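Local coordinates for terminal oxygenase component of carbazole 1,9a-dioxygenase (Nocardioides aromaticivorans, PDB 3GCF), which probably dihydroxylates carbazole at the angular 1 and 9a positions, using electrons that enter through a Rieske [2Fe-2S] cluster and pass to a non-haem Fe(II) centre, at residues P207-A213 with N236-E242; T28-H34 with G377-A382; D163-G168 with Q302-V308. The contacts are given in a common frame with arbitrary orientation. Residue numbers count along the deposited sequence, not the author numbering.

Overall arrangement
Interaction 2 joins a segment near the N-terminus to the last modelled residues. Along the sequence 28-34 comes first, then 163-168, 207-213, 236-242, 302-308 and finally 377-382, so interaction 1 lies within the loop closed by interaction 3, and both within that of interaction 2. Interactions 1 and 3 belong to the catalytic part but to different sheets, a three-stranded one and a seven-stranded one, and their centres lie about 28 Å apart. Interaction 2, centred about 33 Å from interaction 1 and about 27 Å from interaction 3, is on the opposite side of the chain's centre from interaction 3. Residues of interactions 1 and 3 approach the Fe(II) site.

Interaction 1: residues P207-A213 with N236-E242; sequences PYGFVPA and NYMPVFE
Two short strands, 209-212 and 237-240, run antiparallel, their axes approaching to 4.4 Å with 151° between directions. F210 faces P239 (CA-CA 4.4 Å) and P212 faces Y237 (CA-CA 4.4 Å) as non-hydrogen-bonded pairs; between them V211 and M238 form a hydrogen-bonded pair, V211 N to M238 O 2.9 Å and M238 N to V211 O 2.7 Å. Further bonds run from Y208 N to V240 O (2.6 Å), V240 N to G209 O (2.8 Å) and A213 N to N236 O (2.9 Å). Y208 (psi -14°) and F241 (psi -4°) leave the extended conformation. P212 and P239 sit at non-hydrogen-bonded positions, so neither costs a bond between these segments. The three prolines supply the bumps. P212 CA makes a CH-pi contact over the Y237 ring face, 3.9 Å from the centroid, and P212 CG meets Y237 CE2 at 3.5 Å. P207 CB makes another over the F241 ring, 3.9 Å from its centroid; both aromatics are m. P239 CB fills the hollow between P207 CB and F210 CE1, 3.9 Å from each. On the opposite face V211 and V240, both t, touch through their CG2 atoms at 4.1 Å; T115 of a second subunit packs on both valines, making this face part of a subunit contact in the trimer. Y208 and F210 reach toward the loop of the iron ligands, touching R194 and I190. Strand 237-245 is the middle of a three-stranded sheet, between 209-212 and 248-252, with M218 of strand 218-221 against P212 and Y237.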
loop_
_atom_site.group_PDB
_atom_site.type_symbol
_atom_site.label_atom_id
_atom_site.label_comp_id
_atom_site.label_asym_id
_atom_site.label_seq_id
_atom_site.Cartn_x
_atom_site.Cartn_y
_atom_site.Cartn_z
ATOM N N PRO A 207 -36.711 16.893 -5.252
ATOM C CA PRO A 207 -36.424 16.889 -6.687
ATOM C C PRO A 207 -35.125 16.177 -7.051
ATOM O O PRO A 207 -34.310 15.872 -6.182
ATOM C CB PRO A 207 -36.393 18.374 -7.023
ATOM C CG PRO A 207 -35.742 18.957 -5.807
ATOM C CD PRO A 207 -36.428 18.216 -4.661
ATOM N N TYR A 208 -34.948 15.906 -8.343
ATOM C CA TYR A 208 -33.745 15.252 -8.834
ATOM C C TYR A 208 -32.629 16.279 -8.996
ATOM O O TYR A 208 -31.458 15.927 -9.148
ATOM C CB TYR A 208 -34.011 14.569 -10.179
ATOM C CG TYR A 208 -34.993 13.425 -10.100
ATOM C CD1 TYR A 208 -34.944 12.515 -9.044
ATOM C CD2 TYR A 208 -35.959 13.236 -11.086
ATOM C CE1 TYR A 208 -35.829 11.447 -8.968
ATOM C CE2 TYR A 208 -36.856 12.165 -11.018
ATOM C CZ TYR A 208 -36.783 11.276 -9.952
ATOM O OH TYR A 208 -37.673 10.232 -9.851
ATOM N N GLY A 209 -33.006 17.554 -8.968
ATOM C CA GLY A 209 -32.032 18.619 -9.103
ATOM C C GLY A 209 -32.655 20.005 -9.103
ATOM O O GLY A 209 -33.867 20.150 -9.259
ATOM N N PHE A 210 -31.819 21.020 -8.906
ATOM C CA PHE A 210 -32.257 22.415 -8.914
ATOM C C PHE A 210 -31.450 23.112 -10.005
ATOM O O PHE A 210 -30.222 23.071 -9.992
ATOM C CB PHE A 210 -31.955 23.099 -7.579
ATOM C CG PHE A 210 -32.778 22.594 -6.431
ATOM C CD1 PHE A 210 -34.066 23.081 -6.213
ATOM C CD2 PHE A 210 -32.259 21.650 -5.552
ATOM C CE1 PHE A 210 -34.824 22.636 -5.133
ATOM C CE2 PHE A 210 -33.007 21.198 -4.469
ATOM C CZ PHE A 210 -34.295 21.694 -4.258
ATOM N N VAL A 211 -32.138 23.760 -10.936
ATOM C CA VAL A 211 -31.473 24.460 -12.027
ATOM C C VAL A 211 -31.692 25.969 -11.900
ATOM O O VAL A 211 -32.830 26.420 -11.752
ATOM C CB VAL A 211 -32.022 23.983 -13.388
ATOM C CG1 VAL A 211 -31.338 24.733 -14.527
ATOM C CG2 VAL A 211 -31.802 22.480 -13.532
ATOM N N PRO A 212 -30.604 26.765 -11.941
ATOM C CA PRO A 212 -30.704 28.226 -11.831
ATOM C C PRO A 212 -31.735 28.735 -12.836
ATOM O O PRO A 212 -31.643 28.425 -14.023
ATOM C CB PRO A 212 -29.291 28.695 -12.171
ATOM C CG PRO A 212 -28.431 27.553 -11.691
ATOM C CD PRO A 212 -29.202 26.345 -12.148
ATOM N N ALA A 213 -32.706 29.511 -12.360
ATOM C CA ALA A 213 -33.766 30.033 -13.220
ATOM C C ALA A 213 -33.545 31.473 -13.675
ATOM O O ALA A 213 -34.174 31.930 -14.631
ATOM C CB ALA A 213 -35.115 29.918 -12.504
ATOM N N ASN A 236 -35.123 31.334 -6.728
ATOM C CA ASN A 236 -34.525 31.575 -8.024
ATOM C C ASN A 236 -34.031 30.364 -8.786
ATOM O O ASN A 236 -33.187 30.485 -9.668
ATOM C CB ASN A 236 -33.411 32.607 -7.869
ATOM C CG ASN A 236 -33.901 33.878 -7.183
ATOM O OD1 ASN A 236 -33.964 33.953 -5.954
ATOM N ND2 ASN A 236 -34.282 34.868 -7.979
ATOM N N TYR A 237 -34.572 29.199 -8.448
ATOM C CA TYR A 237 -34.208 27.961 -9.120
ATOM C C TYR A 237 -35.457 27.216 -9.565
ATOM O O TYR A 237 -36.561 27.462 -9.080
ATOM C CB TYR A 237 -33.418 27.027 -8.192
ATOM C CG TYR A 237 -31.932 27.285 -8.106
ATOM C CD1 TYR A 237 -31.429 28.392 -7.424
ATOM C CD2 TYR A 237 -31.022 26.384 -8.662
ATOM C CE1 TYR A 237 -30.047 28.587 -7.289
ATOM C CE2 TYR A 237 -29.648 26.568 -8.533
ATOM C CZ TYR A 237 -29.165 27.667 -7.842
ATOM O OH TYR A 237 -27.805 27.821 -7.678
ATOM N N MET A 238 -35.264 26.295 -10.494
ATOM C CA MET A 238 -36.349 25.469 -10.978
ATOM C C MET A 238 -36.033 24.058 -10.510
ATOM O O MET A 238 -34.986 23.507 -10.850
ATOM C CB MET A 238 -36.398 25.491 -12.500
ATOM C CG MET A 238 -37.370 24.487 -13.090
ATOM S SD MET A 238 -39.093 24.876 -12.688
ATOM C CE MET A 238 -39.351 26.246 -13.805
ATOM N N PRO A 239 -36.914 23.465 -9.693
ATOM C CA PRO A 239 -36.636 22.101 -9.236
ATOM C C PRO A 239 -37.094 21.119 -10.318
ATOM O O PRO A 239 -38.075 21.372 -11.008
ATOM C CB PRO A 239 -37.463 21.995 -7.959
ATOM C CG PRO A 239 -38.679 22.815 -8.292
ATOM C CD PRO A 239 -38.103 24.026 -9.023
ATOM N N VAL A 240 -36.376 20.015 -10.476
ATOM C CA VAL A 240 -36.724 19.010 -11.476
ATOM C C VAL A 240 -37.252 17.758 -10.778
ATOM O O VAL A 240 -36.500 17.055 -10.100
ATOM C CB VAL A 240 -35.498 18.625 -12.320
ATOM C CG1 VAL A 240 -35.876 17.553 -13.339
ATOM C CG2 VAL A 240 -34.952 19.855 -13.018
ATOM N N PHE A 241 -38.542 17.486 -10.948
ATOM C CA PHE A 241 -39.180 16.338 -10.314
ATOM C C PHE A 241 -39.393 15.155 -11.244
ATOM O O PHE A 241 -39.851 14.102 -10.807
ATOM C CB PHE A 241 -40.516 16.756 -9.701
ATOM C CG PHE A 241 -40.378 17.574 -8.448
ATOM C CD1 PHE A 241 -39.990 16.976 -7.250
ATOM C CD2 PHE A 241 -40.623 18.944 -8.465
ATOM C CE1 PHE A 241 -39.852 17.738 -6.082
ATOM C CE2 PHE A 241 -40.488 19.712 -7.307
ATOM C CZ PHE A 241 -40.101 19.110 -6.114
ATOM N N GLU A 242 -39.061 15.338 -12.518
ATOM C CA GLU A 242 -39.181 14.286 -13.530
ATOM C C GLU A 242 -37.867 14.160 -14.288
ATOM O O GLU A 242 -37.145 15.138 -14.468
ATOM C CB GLU A 242 -40.270 14.606 -14.564
ATOM C CG GLU A 242 -41.706 14.425 -14.110
ATOM C CD GLU A 242 -42.686 14.379 -15.284
ATOM O OE1 GLU A 242 -42.614 15.262 -16.169
ATOM O OE2 GLU A 242 -43.534 13.460 -15.321
#

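Interaction 2: residues T28-H34 with G377-A382; sequences TLGFDNH and GRGVRA
A short, weakly bonded antiparallel ladder joins residues 28-34, leading into strand 34-40 of the sheet in the Rieske part, to the end of the modelled chain, 377-382, in the catalytic part; G377 is the first residue to leave helix 364-376. T28 CA lies 5.0 Å from A382 CA. L29 N donates to R381 O (2.9 Å). G30, at phi 98° and psi 175°, where a side chain would jam against the preceding carbonyl, offers its O to R381 N at 3.1 Å. F31 faces V380 as a non-hydrogen-bonded pair (CA-CA 5.0 Å). Its m rotamer lays the ring under G377, whose CA makes a CH-pi contact 4.0 Å from the centroid; a CB on G377 would clash with F31 CD1. D32 N donates to G379 O (2.9 Å). The D32 side chain, in p, makes a salt bridge through a weak bond from R381 NH2 to OD2 (3.4 Å). Two waters lie between the D32 carboxylate and V380 O. N33, in left-handed conformation, forms a G1 bulge with H34 opposite I143, and its CB packs on R378 CB at 3.8 Å. H34, m, accepts R378 N at NE2 (3.1 Å), while R378 CD makes a CH-pi contact over its ring, 3.9 Å from the centroid. R378 also salt-bridges E153, and R381 E57. Backbone bonds set the register, while D32, R378 and R381 supply much of the buried surface. Because H34 NE2 is an acceptor and ND1 bonds D154, the imidazole is probably neutral, with its proton on ND1.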
loop_
_atom_site.group_PDB
_atom_site.type_symbol
_atom_site.label_atom_id
_atom_site.label_comp_id
_atom_site.label_asym_id
_atom_site.label_seq_id
_atom_site.Cartn_x
_atom_site.Cartn_y
_atom_site.Cartn_z
ATOM N N THR A 28 -4.270 22.356 -1.712
ATOM C CA THR A 28 -4.501 20.922 -1.654
ATOM C C THR A 28 -4.726 20.455 -0.220
ATOM O O THR A 28 -5.526 19.558 0.035
ATOM C CB THR A 28 -3.289 20.159 -2.216
ATOM O OG1 THR A 28 -2.979 20.652 -3.524
ATOM C CG2 THR A 28 -3.589 18.677 -2.303
ATOM N N LEU A 29 -4.017 21.075 0.713
ATOM C CA LEU A 29 -4.105 20.698 2.115
ATOM C C LEU A 29 -4.971 21.661 2.925
ATOM O O LEU A 29 -4.914 21.674 4.155
ATOM C CB LEU A 29 -2.683 20.611 2.692
ATOM C CG LEU A 29 -2.351 19.649 3.838
ATOM C CD1 LEU A 29 -2.964 18.284 3.590
ATOM C CD2 LEU A 29 -0.829 19.530 3.964
ATOM N N GLY A 30 -5.769 22.469 2.226
ATOM C CA GLY A 30 -6.674 23.392 2.894
ATOM C C GLY A 30 -6.229 24.834 3.042
ATOM O O GLY A 30 -5.107 25.202 2.688
ATOM N N PHE A 31 -7.135 25.660 3.556
ATOM C CA PHE A 31 -6.849 27.067 3.794
ATOM C C PHE A 31 -6.563 27.217 5.277
ATOM O O PHE A 31 -7.427 26.939 6.111
ATOM C CB PHE A 31 -8.049 27.944 3.421
ATOM C CG PHE A 31 -8.228 28.139 1.940
ATOM C CD1 PHE A 31 -7.268 28.813 1.192
ATOM C CD2 PHE A 31 -9.352 27.646 1.292
ATOM C CE1 PHE A 31 -7.427 28.994 -0.187
ATOM C CE2 PHE A 31 -9.520 27.821 -0.084
ATOM C CZ PHE A 31 -8.552 28.497 -0.823
ATOM N N ASP A 32 -5.349 27.634 5.621
ATOM C CA ASP A 32 -5.029 27.808 7.028
ATOM C C ASP A 32 -5.214 29.275 7.422
ATOM O O ASP A 32 -5.571 30.114 6.582
ATOM C CB ASP A 32 -3.622 27.279 7.347
ATOM C CG ASP A 32 -2.525 28.007 6.598
ATOM O OD1 ASP A 32 -2.746 28.421 5.443
ATOM O OD2 ASP A 32 -1.425 28.142 7.170
ATOM N N ASN A 33 -4.970 29.573 8.694
ATOM C CA ASN A 33 -5.193 30.902 9.242
ATOM C C ASN A 33 -6.712 31.062 9.297
ATOM O O ASN A 33 -7.265 32.127 9.032
ATOM C CB ASN A 33 -4.542 31.990 8.386
ATOM C CG ASN A 33 -3.044 32.114 8.651
ATOM O OD1 ASN A 33 -2.587 31.926 9.782
ATOM N ND2 ASN A 33 -2.281 32.438 7.616
ATOM N N HIS A 34 -7.367 29.955 9.641
ATOM C CA HIS A 34 -8.816 29.868 9.779
ATOM C C HIS A 34 -9.106 28.881 10.904
ATOM O O HIS A 34 -8.276 28.027 11.223
ATOM C CB HIS A 34 -9.464 29.308 8.503
ATOM C CG HIS A 34 -9.573 30.290 7.379
ATOM N ND1 HIS A 34 -10.520 31.292 7.355
ATOM C CD2 HIS A 34 -8.866 30.413 6.230
ATOM C CE1 HIS A 34 -10.393 31.988 6.238
ATOM N NE2 HIS A 34 -9.396 31.475 5.539
ATOM N N GLY A 377 -9.193 33.092 0.679
ATOM C CA GLY A 377 -8.630 32.147 1.630
ATOM C C GLY A 377 -7.482 32.861 2.319
ATOM O O GLY A 377 -6.589 33.359 1.646
ATOM N N ARG A 378 -7.493 32.931 3.646
ATOM C CA ARG A 378 -6.437 33.642 4.366
ATOM C C ARG A 378 -5.033 33.079 4.192
ATOM O O ARG A 378 -4.059 33.828 4.195
ATOM C CB ARG A 378 -6.770 33.725 5.853
ATOM C CG ARG A 378 -7.841 34.749 6.194
ATOM C CD ARG A 378 -8.265 34.556 7.630
ATOM N NE ARG A 378 -9.378 35.404 8.037
ATOM C CZ ARG A 378 -9.247 36.642 8.497
ATOM N NH1 ARG A 378 -8.045 37.193 8.604
ATOM N NH2 ARG A 378 -10.319 37.316 8.883
ATOM N N GLY A 379 -4.920 31.767 4.047
ATOM C CA GLY A 379 -3.610 31.173 3.871
ATOM C C GLY A 379 -3.701 29.880 3.095
ATOM O O GLY A 379 -4.644 29.110 3.272
ATOM N N VAL A 380 -2.722 29.636 2.234
ATOM C CA VAL A 380 -2.711 28.421 1.438
ATOM C C VAL A 380 -1.715 27.403 1.971
ATOM O O VAL A 380 -0.555 27.723 2.237
ATOM C CB VAL A 380 -2.364 28.718 -0.038
ATOM C CG1 VAL A 380 -2.181 27.415 -0.803
ATOM C CG2 VAL A 380 -3.469 29.552 -0.673
ATOM N N ARG A 381 -2.180 26.173 2.133
ATOM C CA ARG A 381 -1.326 25.097 2.600
ATOM C C ARG A 381 -1.368 24.028 1.512
ATOM O O ARG A 381 -2.397 23.387 1.290
ATOM C CB ARG A 381 -1.837 24.549 3.930
ATOM C CG ARG A 381 -0.922 23.507 4.537
ATOM C CD ARG A 381 -1.268 23.232 5.988
ATOM N NE ARG A 381 -0.923 24.345 6.870
ATOM C CZ ARG A 381 -0.996 24.284 8.197
ATOM N NH1 ARG A 381 -1.403 23.165 8.786
ATOM N NH2 ARG A 381 -0.665 25.334 8.939
ATOM N N ALA A 382 -0.244 23.863 0.819
ATOM C CA ALA A 382 -0.152 22.898 -0.271
ATOM C C ALA A 382 0.406 21.552 0.167
ATOM O O ALA A 382 0.911 21.454 1.304
ATOM C CB ALA A 382 0.705 23.475 -1.393
HETATM O O HOH W 1 -0.158 29.824 4.679
HETATM O O HOH W 2 0.840 27.324 5.085
#

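Interaction 3: residues D163-G168 with Q302-V308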
loop_
_atom_site.group_PDB
_atom_site.type_symbol
_atom_site.label_atom_id
_atom_site.label_comp_id
_atom_site.label_asym_id
_atom_site.label_seq_id
_atom_site.Cartn_x
_atom_site.Cartn_y
_atom_site.Cartn_z
ATOM N N ASP A 163 -30.187 30.873 20.613
ATOM C CA ASP A 163 -31.466 30.222 20.880
ATOM C C ASP A 163 -31.600 28.896 20.134
ATOM O O ASP A 163 -32.702 28.473 19.772
ATOM C CB ASP A 163 -32.615 31.160 20.496
ATOM C CG ASP A 163 -32.648 31.462 19.010
ATOM O OD1 ASP A 163 -31.583 31.378 18.359
ATOM O OD2 ASP A 163 -33.737 31.799 18.495
ATOM N N THR A 164 -30.468 28.238 19.915
ATOM C CA THR A 164 -30.460 26.960 19.221
ATOM C C THR A 164 -29.543 25.981 19.938
ATOM O O THR A 164 -28.774 26.361 20.821
ATOM C CB THR A 164 -29.947 27.106 17.773
ATOM O OG1 THR A 164 -28.571 27.520 17.795
ATOM C CG2 THR A 164 -30.779 28.138 17.005
ATOM N N HIS A 165 -29.645 24.715 19.556
ATOM C CA HIS A 165 -28.799 23.675 20.110
ATOM C C HIS A 165 -28.312 22.869 18.915
ATOM O O HIS A 165 -29.048 22.695 17.941
ATOM C CB HIS A 165 -29.576 22.771 21.062
ATOM C CG HIS A 165 -28.691 21.919 21.916
ATOM N ND1 HIS A 165 -27.952 22.432 22.960
ATOM C CD2 HIS A 165 -28.385 20.602 21.850
ATOM C CE1 HIS A 165 -27.229 21.467 23.501
ATOM N NE2 HIS A 165 -27.473 20.348 22.845
ATOM N N LEU A 166 -27.076 22.388 18.979
ATOM C CA LEU A 166 -26.512 21.626 17.875
ATOM C C LEU A 166 -26.001 20.260 18.296
ATOM O O LEU A 166 -25.516 20.075 19.410
ATOM C CB LEU A 166 -25.377 22.413 17.204
ATOM C CG LEU A 166 -25.788 23.646 16.393
ATOM C CD1 LEU A 166 -26.315 24.733 17.323
ATOM C CD2 LEU A 166 -24.595 24.160 15.596
ATOM N N LEU A 167 -26.124 19.305 17.381
ATOM C CA LEU A 167 -25.684 17.936 17.601
ATOM C C LEU A 167 -25.156 17.417 16.272
ATOM O O LEU A 167 -25.740 17.683 15.222
ATOM C CB LEU A 167 -26.857 17.074 18.066
ATOM C CG LEU A 167 -27.457 17.461 19.420
ATOM C CD1 LEU A 167 -28.804 16.780 19.589
ATOM C CD2 LEU A 167 -26.496 17.081 20.547
ATOM N N GLY A 168 -24.046 16.693 16.309
ATOM C CA GLY A 168 -23.500 16.172 15.072
ATOM C C GLY A 168 -22.572 14.987 15.238
ATOM O O GLY A 168 -22.406 14.453 16.332
ATOM N N GLN A 302 -21.021 16.639 10.280
ATOM C CA GLN A 302 -22.412 16.908 9.961
ATOM C C GLN A 302 -22.994 17.402 11.273
ATOM O O GLN A 302 -22.967 16.676 12.259
ATOM C CB GLN A 302 -23.134 15.636 9.530
ATOM C CG GLN A 302 -22.686 15.075 8.204
ATOM C CD GLN A 302 -23.113 13.640 8.038
ATOM O OE1 GLN A 302 -22.590 12.748 8.702
ATOM N NE2 GLN A 302 -24.078 13.405 7.159
ATOM N N VAL A 303 -23.511 18.627 11.291
ATOM C CA VAL A 303 -24.069 19.188 12.518
ATOM C C VAL A 303 -25.469 19.728 12.289
ATOM O O VAL A 303 -25.694 20.570 11.417
ATOM C CB VAL A 303 -23.183 20.334 13.066
ATOM C CG1 VAL A 303 -23.609 20.692 14.487
ATOM C CG2 VAL A 303 -21.720 19.921 13.041
ATOM N N LEU A 304 -26.413 19.237 13.083
ATOM C CA LEU A 304 -27.799 19.658 12.966
ATOM C C LEU A 304 -28.134 20.711 14.014
ATOM O O LEU A 304 -27.773 20.577 15.183
ATOM C CB LEU A 304 -28.720 18.444 13.106
ATOM C CG LEU A 304 -28.487 17.348 12.054
ATOM C CD1 LEU A 304 -29.538 16.260 12.211
ATOM C CD2 LEU A 304 -28.549 17.941 10.651
ATOM N N GLN A 305 -28.822 21.763 13.580
ATOM C CA GLN A 305 -29.198 22.866 14.456
ATOM C C GLN A 305 -30.705 22.983 14.632
ATOM O O GLN A 305 -31.455 23.083 13.662
ATOM C CB GLN A 305 -28.652 24.176 13.898
ATOM C CG GLN A 305 -29.083 25.422 14.657
ATOM C CD GLN A 305 -28.480 26.678 14.059
ATOM O OE1 GLN A 305 -28.627 26.933 12.866
ATOM N NE2 GLN A 305 -27.795 27.462 14.878
ATOM N N ARG A 306 -31.133 22.986 15.888
ATOM C CA ARG A 306 -32.541 23.089 16.234
ATOM C C ARG A 306 -32.785 24.288 17.150
ATOM O O ARG A 306 -32.052 24.505 18.112
ATOM C CB ARG A 306 -32.978 21.804 16.941
ATOM C CG ARG A 306 -34.300 21.902 17.690
ATOM C CD ARG A 306 -35.457 22.175 16.753
ATOM N NE ARG A 306 -35.751 21.048 15.874
ATOM C CZ ARG A 306 -36.256 19.887 16.287
ATOM N NH1 ARG A 306 -36.518 19.702 17.572
ATOM N NH2 ARG A 306 -36.522 18.921 15.413
ATOM N N LYS A 307 -33.812 25.070 16.846
ATOM C CA LYS A 307 -34.148 26.221 17.680
ATOM C C LYS A 307 -34.787 25.664 18.952
ATOM O O LYS A 307 -35.631 24.768 18.883
ATOM C CB LYS A 307 -35.132 27.139 16.945
ATOM C CG LYS A 307 -35.372 28.480 17.631
ATOM C CD LYS A 307 -36.251 29.396 16.786
ATOM C CE LYS A 307 -36.472 30.736 17.480
ATOM N NZ LYS A 307 -37.329 31.673 16.687
ATOM N N VAL A 308 -34.374 26.172 20.108
ATOM C CA VAL A 308 -34.914 25.705 21.382
ATOM C C VAL A 308 -35.295 26.866 22.298
ATOM O O VAL A 308 -34.729 27.953 22.205
ATOM C CB VAL A 308 -33.900 24.812 22.132
ATOM C CG1 VAL A 308 -33.577 23.582 21.306
ATOM C CG2 VAL A 308 -32.633 25.603 22.434
#
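Q302, already inside strand 298-307, starts the segment; its O lies 2.9 Å from G168 CA, and a CB on G168 would clash with this carbonyl and with V303 CA. The Q302 side chain turns away to bond R171 and the carbonyl of L330, which leaves it about 6 Å from the side chain of the iron ligand D337. V303 pairs with G168 (CA-CA 4.0 Å), and its CG1 packs against L166 CB at 3.7 Å. L304 and L167 form a hydrogen-bonded pair, L304 N to L167 O 2.7 Å and L167 N to L304 O 3.0 Å. Q305, opposite L166, is extended enough for NE2 to reach T164 OG1 at 3.0 Å, while its OE1 bonds Y287 OH; T164 OG1 is also bonded to D161 O. R306 repeats the paired bonds with H165: H165 N to R306 O 2.8 Å, R306 N to H165 O 2.9 Å. Its guanidinium leads away to a salt bridge with E320. K307 faces T164, and its NZ stays 4.0 Å from D163 OD2, too far for a salt bridge. V308 N closes the ladder on D163 O at 2.9 Å, just past the strand. H165 and L167 pack on helix 311-331. This regular antiparallel pairing sets edge strand 164-173 beside 298-307 in the seven-stranded sheet of the catalytic domain, whose helix-covered, Bet v 1-like fold houses the mononuclear iron in Rieske oxygenases.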